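Long-range contact in 3-phytase (Klebsiella pneumoniae, PDB 2WNH), which probably hydrolyses phytate (inositol hexakisphosphate), releasing phosphate in the manner of a histidine acid phosphatase: residues B[55-69]-B[99-112]. The protein carries 3 engineered substitutions. Numbering follows the deposited sequence.
Sequences ELTGHGYAAVVNKGR and QRTRATAQALVDGA
Tyr-61 lies flat on helix 99-112, its ring a knob among Ala-103, Gln-106, Ala-107 and Asp-110. The Ala-107 methyl makes a CH-pi contact, CB standing 3.5 Å from the ring centroid and almost on its normal. Having CG anti to the backbone N (chi1 -166°) swings the ring over helix 99-112, and its hydroxyl donates to Asp-110, OH to OD2 2.6 Å. That OD2 also accepts from His-59 of the second subunit, tying the helix pair to the subunit interface.

Apolar packing runs on from Val-64, which presses CG1 against Leu-108 CG at a tight 3.5 Å, to Leu-56 in the loop before helix 58-77, whose CD2 meets Ala-103 CB at 3.6 Å. In that loop Leu-56 N gives a nearly straight bond (3.1 Å) to an in-plane lone pair of Gln-99 OE1, while the carboxylate of Glu-55, its OE2 hydrogen-bonded to His-52 of the second subunit, stacks on that amide.

Where the helices converge, Gly-68 and Gly-111 bring the backbones together, and CA-H...O contacts run from Ala-112 CA to Gly-68 O and from Arg-69 CA to Gly-111 O, both 3.2 Å. The axes cross at -45°. On the sheet side, Thr-104, Leu-108 and Ala-112 touch strand 284-289, and Ala-105 and Val-109 strand 91-95.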
loop_
_atom_site.group_PDB
_atom_site.type_symbol
_atom_site.label_atom_id
_atom_site.label_comp_id
_atom_site.label_asym_id
_atom_site.label_seq_id
_atom_site.Cartn_x
_atom_site.Cartn_y
_atom_site.Cartn_z
ATOM N N GLU B 55 -1.315 -13.172 31.310
ATOM C CA GLU B 55 -1.746 -13.132 29.887
ATOM C C GLU B 55 -0.874 -12.175 29.071
ATOM O O GLU B 55 -0.140 -11.358 29.641
ATOM C CB GLU B 55 -3.239 -12.812 29.764
ATOM C CG GLU B 55 -4.098 -13.878 30.436
ATOM C CD GLU B 55 -5.581 -13.745 30.153
ATOM O OE1 GLU B 55 -6.006 -12.845 29.392
ATOM O OE2 GLU B 55 -6.339 -14.566 30.709
ATOM N N LEU B 56 -0.902 -12.309 27.737
ATOM C CA LEU B 56 -0.049 -11.451 26.892
ATOM C C LEU B 56 -0.662 -10.037 26.862
ATOM O O LEU B 56 -1.856 -9.869 26.559
ATOM C CB LEU B 56 0.033 -11.999 25.464
ATOM C CG LEU B 56 0.876 -11.184 24.460
ATOM C CD1 LEU B 56 2.354 -11.302 24.769
ATOM C CD2 LEU B 56 0.613 -11.638 23.004
ATOM N N THR B 57 0.145 -9.026 27.170
ATOM C CA THR B 57 -0.381 -7.655 27.168
ATOM C C THR B 57 -0.493 -7.137 25.735
ATOM O O THR B 57 0.147 -7.688 24.834
ATOM C CB THR B 57 0.514 -6.691 27.954
ATOM O OG1 THR B 57 1.733 -6.457 27.238
ATOM C CG2 THR B 57 0.831 -7.258 29.351
ATOM N N GLY B 58 -1.272 -6.062 25.542
ATOM C CA GLY B 58 -1.419 -5.481 24.207
ATOM C C GLY B 58 -0.071 -4.973 23.713
ATOM O O GLY B 58 0.306 -5.184 22.559
ATOM N N HIS B 59 0.666 -4.286 24.582
ATOM C CA HIS B 59 1.998 -3.808 24.240
ATOM C C HIS B 59 2.914 -4.996 23.874
ATOM O O HIS B 59 3.704 -4.943 22.902
ATOM C CB HIS B 59 2.553 -2.999 25.418
ATOM C CG HIS B 59 3.927 -2.440 25.200
ATOM N ND1 HIS B 59 4.142 -1.096 24.974
ATOM C CD2 HIS B 59 5.155 -3.021 25.233
ATOM C CE1 HIS B 59 5.445 -0.878 24.864
ATOM N NE2 HIS B 59 6.081 -2.028 25.020
ATOM N N GLY B 60 2.769 -6.082 24.632
ATOM C CA GLY B 60 3.480 -7.338 24.324
ATOM C C GLY B 60 3.146 -7.850 22.934
ATOM O O GLY B 60 4.044 -8.237 22.185
ATOM N N TYR B 61 1.860 -7.870 22.590
ATOM C CA TYR B 61 1.454 -8.311 21.241
ATOM C C TYR B 61 2.106 -7.400 20.192
ATOM O O TYR B 61 2.700 -7.893 19.224
ATOM C CB TYR B 61 -0.066 -8.253 21.126
ATOM C CG TYR B 61 -0.636 -8.979 19.934
ATOM C CD1 TYR B 61 -0.638 -8.388 18.667
ATOM C CD2 TYR B 61 -1.194 -10.261 20.073
ATOM C CE1 TYR B 61 -1.182 -9.052 17.570
ATOM C CE2 TYR B 61 -1.734 -10.947 18.959
ATOM C CZ TYR B 61 -1.725 -10.310 17.719
ATOM O OH TYR B 61 -2.228 -10.953 16.620
ATOM N N ALA B 62 1.996 -6.079 20.380
ATOM C CA ALA B 62 2.578 -5.112 19.435
ATOM C C ALA B 62 4.076 -5.304 19.235
ATOM O O ALA B 62 4.550 -5.271 18.118
ATOM C CB ALA B 62 2.275 -3.678 19.859
ATOM N N ALA B 63 4.821 -5.524 20.321
ATOM C CA ALA B 63 6.258 -5.763 20.206
ATOM C C ALA B 63 6.576 -7.045 19.439
ATOM O O ALA B 63 7.525 -7.080 18.662
ATOM C CB ALA B 63 6.903 -5.799 21.585
ATOM N N VAL B 64 5.765 -8.080 19.662
ATOM C CA VAL B 64 5.940 -9.357 18.950
ATOM C C VAL B 64 5.599 -9.189 17.458
ATOM O O VAL B 64 6.346 -9.667 16.591
ATOM C CB VAL B 64 5.179 -10.521 19.626
ATOM C CG1 VAL B 64 5.274 -11.790 18.765
ATOM C CG2 VAL B 64 5.813 -10.826 20.994
ATOM N N VAL B 65 4.509 -8.472 17.149
ATOM C CA VAL B 65 4.217 -8.151 15.745
ATOM C C VAL B 65 5.411 -7.480 15.060
ATOM O O VAL B 65 5.743 -7.825 13.900
ATOM C CB VAL B 65 2.947 -7.247 15.598
ATOM C CG1 VAL B 65 2.798 -6.663 14.137
ATOM C CG2 VAL B 65 1.656 -8.028 15.986
ATOM N N ASN B 66 6.057 -6.536 15.753
ATOM C CA ASN B 66 7.203 -5.804 15.147
ATOM C C ASN B 66 8.331 -6.761 14.758
ATOM O O ASN B 66 8.881 -6.708 13.655
ATOM C CB ASN B 66 7.768 -4.740 16.095
ATOM C CG ASN B 66 6.836 -3.533 16.292
ATOM O OD1 ASN B 66 6.966 -2.811 17.280
ATOM N ND2 ASN B 66 5.925 -3.315 15.380
ATOM N N LYS B 67 8.659 -7.669 15.662
ATOM C CA LYS B 67 9.676 -8.677 15.371
ATOM C C LYS B 67 9.230 -9.615 14.225
ATOM O O LYS B 67 10.015 -9.867 13.296
ATOM C CB LYS B 67 9.994 -9.437 16.672
ATOM C CG LYS B 67 11.128 -10.483 16.569
ATOM C CD LYS B 67 10.558 -11.815 16.188
ATOM C CE LYS B 67 11.596 -12.929 16.308
ATOM N NZ LYS B 67 10.827 -14.217 16.089
ATOM N N GLY B 68 7.986 -10.107 14.278
ATOM C CA GLY B 68 7.448 -10.995 13.240
ATOM C C GLY B 68 7.450 -10.323 11.856
ATOM O O GLY B 68 7.740 -10.962 10.841
ATOM N N ARG B 69 7.124 -9.046 11.817
ATOM C CA ARG B 69 7.059 -8.317 10.537
ATOM C C ARG B 69 8.431 -8.239 9.891
ATOM O O ARG B 69 8.591 -8.569 8.708
ATOM C CB ARG B 69 6.515 -6.894 10.732
ATOM C CG ARG B 69 6.480 -6.077 9.427
ATOM C CD ARG B 69 5.997 -4.636 9.620
ATOM N NE ARG B 69 4.761 -4.474 10.408
ATOM C CZ ARG B 69 3.645 -5.187 10.272
ATOM N NH1 ARG B 69 3.571 -6.202 9.409
ATOM N NH2 ARG B 69 2.601 -4.910 11.053
ATOM N N GLN B 99 -2.821 -19.111 27.195
ATOM C CA GLN B 99 -3.229 -17.911 26.456
ATOM C C GLN B 99 -1.997 -17.112 25.973
ATOM O O GLN B 99 -1.962 -16.679 24.816
ATOM C CB GLN B 99 -4.119 -17.016 27.339
ATOM C CG GLN B 99 -4.859 -15.894 26.576
ATOM C CD GLN B 99 -4.010 -14.632 26.370
ATOM O OE1 GLN B 99 -2.918 -14.488 26.925
ATOM N NE2 GLN B 99 -4.507 -13.723 25.543
ATOM N N ARG B 100 -1.027 -16.906 26.860
ATOM C CA ARG B 100 0.115 -16.001 26.558
ATOM C C ARG B 100 0.935 -16.486 25.355
ATOM O O ARG B 100 1.418 -15.683 24.560
ATOM C CB ARG B 100 1.008 -15.689 27.790
ATOM C CG ARG B 100 1.641 -16.881 28.487
ATOM C CD ARG B 100 2.497 -16.370 29.629
ATOM N NE ARG B 100 2.971 -17.454 30.494
ATOM C CZ ARG B 100 2.353 -17.841 31.608
ATOM N NH1 ARG B 100 1.221 -17.271 31.988
ATOM N NH2 ARG B 100 2.845 -18.836 32.321
ATOM N N THR B 101 1.077 -17.798 25.246
ATOM C CA THR B 101 1.826 -18.420 24.153
ATOM C C THR B 101 0.979 -18.518 22.877
ATOM O O THR B 101 1.497 -18.278 21.796
ATOM C CB THR B 101 2.372 -19.809 24.575
ATOM O OG1 THR B 101 1.357 -20.483 25.334
ATOM C CG2 THR B 101 3.572 -19.649 25.451
ATOM N N ARG B 102 -0.307 -18.857 22.983
ATOM C CA ARG B 102 -1.192 -18.809 21.806
ATOM C C ARG B 102 -1.211 -17.391 21.205
ATOM O O ARG B 102 -1.061 -17.215 19.985
ATOM C CB ARG B 102 -2.606 -19.285 22.152
ATOM C CG ARG B 102 -2.655 -20.799 22.413
ATOM C CD ARG B 102 -4.094 -21.239 22.686
ATOM N NE ARG B 102 -4.616 -20.749 23.952
ATOM C CZ ARG B 102 -5.721 -20.011 24.094
ATOM N NH1 ARG B 102 -6.448 -19.660 23.035
ATOM N NH2 ARG B 102 -6.100 -19.624 25.311
ATOM N N ALA B 103 -1.365 -16.376 22.058
ATOM C CA ALA B 103 -1.509 -15.016 21.531
ATOM C C ALA B 103 -0.173 -14.542 20.925
ATOM O O ALA B 103 -0.165 -13.839 19.914
ATOM C CB ALA B 103 -1.983 -14.069 22.619
ATOM N N THR B 104 0.942 -14.938 21.519
ATOM C CA THR B 104 2.264 -14.604 20.979
ATOM C C THR B 104 2.475 -15.239 19.588
ATOM O O THR B 104 2.968 -14.585 18.634
ATOM C CB THR B 104 3.388 -15.059 21.937
ATOM O OG1 THR B 104 3.298 -14.288 23.143
ATOM C CG2 THR B 104 4.760 -14.864 21.304
ATOM N N ALA B 105 2.086 -16.504 19.472
ATOM C CA ALA B 105 2.142 -17.199 18.182
ATOM C C ALA B 105 1.287 -16.465 17.136
ATOM O O ALA B 105 1.735 -16.283 16.009
ATOM C CB ALA B 105 1.683 -18.637 18.350
ATOM N N GLN B 106 0.061 -16.085 17.497
ATOM C CA GLN B 106 -0.767 -15.258 16.599
ATOM C C GLN B 106 -0.058 -13.959 16.194
ATOM O O GLN B 106 -0.024 -13.621 15.003
ATOM C CB GLN B 106 -2.124 -14.946 17.245
ATOM C CG GLN B 106 -3.012 -16.192 17.422
ATOM C CD GLN B 106 -4.299 -15.846 18.113
ATOM O OE1 GLN B 106 -5.384 -16.364 17.770
ATOM N NE2 GLN B 106 -4.206 -14.961 19.076
ATOM N N ALA B 107 0.533 -13.261 17.166
ATOM C CA ALA B 107 1.251 -12.004 16.887
ATOM C C ALA B 107 2.386 -12.184 15.890
ATOM O O ALA B 107 2.573 -11.330 15.008
ATOM C CB ALA B 107 1.760 -11.356 18.188
ATOM N N LEU B 108 3.143 -13.281 16.001
ATOM C CA LEU B 108 4.276 -13.479 15.101
ATOM C C LEU B 108 3.829 -13.637 13.661
ATOM O O LEU B 108 4.439 -13.019 12.789
ATOM C CB LEU B 108 5.090 -14.725 15.484
ATOM C CG LEU B 108 5.996 -14.471 16.697
ATOM C CD1 LEU B 108 6.571 -15.771 17.307
ATOM C CD2 LEU B 108 7.172 -13.536 16.342
ATOM N N VAL B 109 2.763 -14.412 13.421
ATOM C CA VAL B 109 2.303 -14.621 12.027
ATOM C C VAL B 109 1.464 -13.442 11.511
ATOM O O VAL B 109 1.454 -13.156 10.307
ATOM C CB VAL B 109 1.616 -15.993 11.807
ATOM C CG1 VAL B 109 2.654 -17.106 11.887
ATOM C CG2 VAL B 109 0.482 -16.215 12.828
ATOM N N ASP B 110 0.779 -12.757 12.432
ATOM C CA ASP B 110 0.095 -11.470 12.158
ATOM C C ASP B 110 1.090 -10.454 11.560
ATOM O O ASP B 110 0.797 -9.798 10.562
ATOM C CB ASP B 110 -0.482 -10.940 13.497
ATOM C CG ASP B 110 -1.663 -9.967 13.328
ATOM O OD1 ASP B 110 -2.097 -9.628 12.205
ATOM O OD2 ASP B 110 -2.178 -9.540 14.386
ATOM N N GLY B 111 2.287 -10.368 12.142
ATOM C CA GLY B 111 3.348 -9.496 11.640
ATOM C C GLY B 111 4.008 -10.033 10.376
ATOM O O GLY B 111 4.223 -9.301 9.389
ATOM N N ALA B 112 4.356 -11.315 10.408
ATOM C CA ALA B 112 5.140 -11.916 9.305
ATOM C C ALA B 112 4.365 -11.993 8.005
ATOM O O ALA B 112 4.973 -11.900 6.945
ATOM C CB ALA B 112 5.680 -13.308 9.691
HETATM O O HOH W 1 1.145 -6.979 9.891
HETATM O O HOH W 2 6.165 -8.922 7.251
#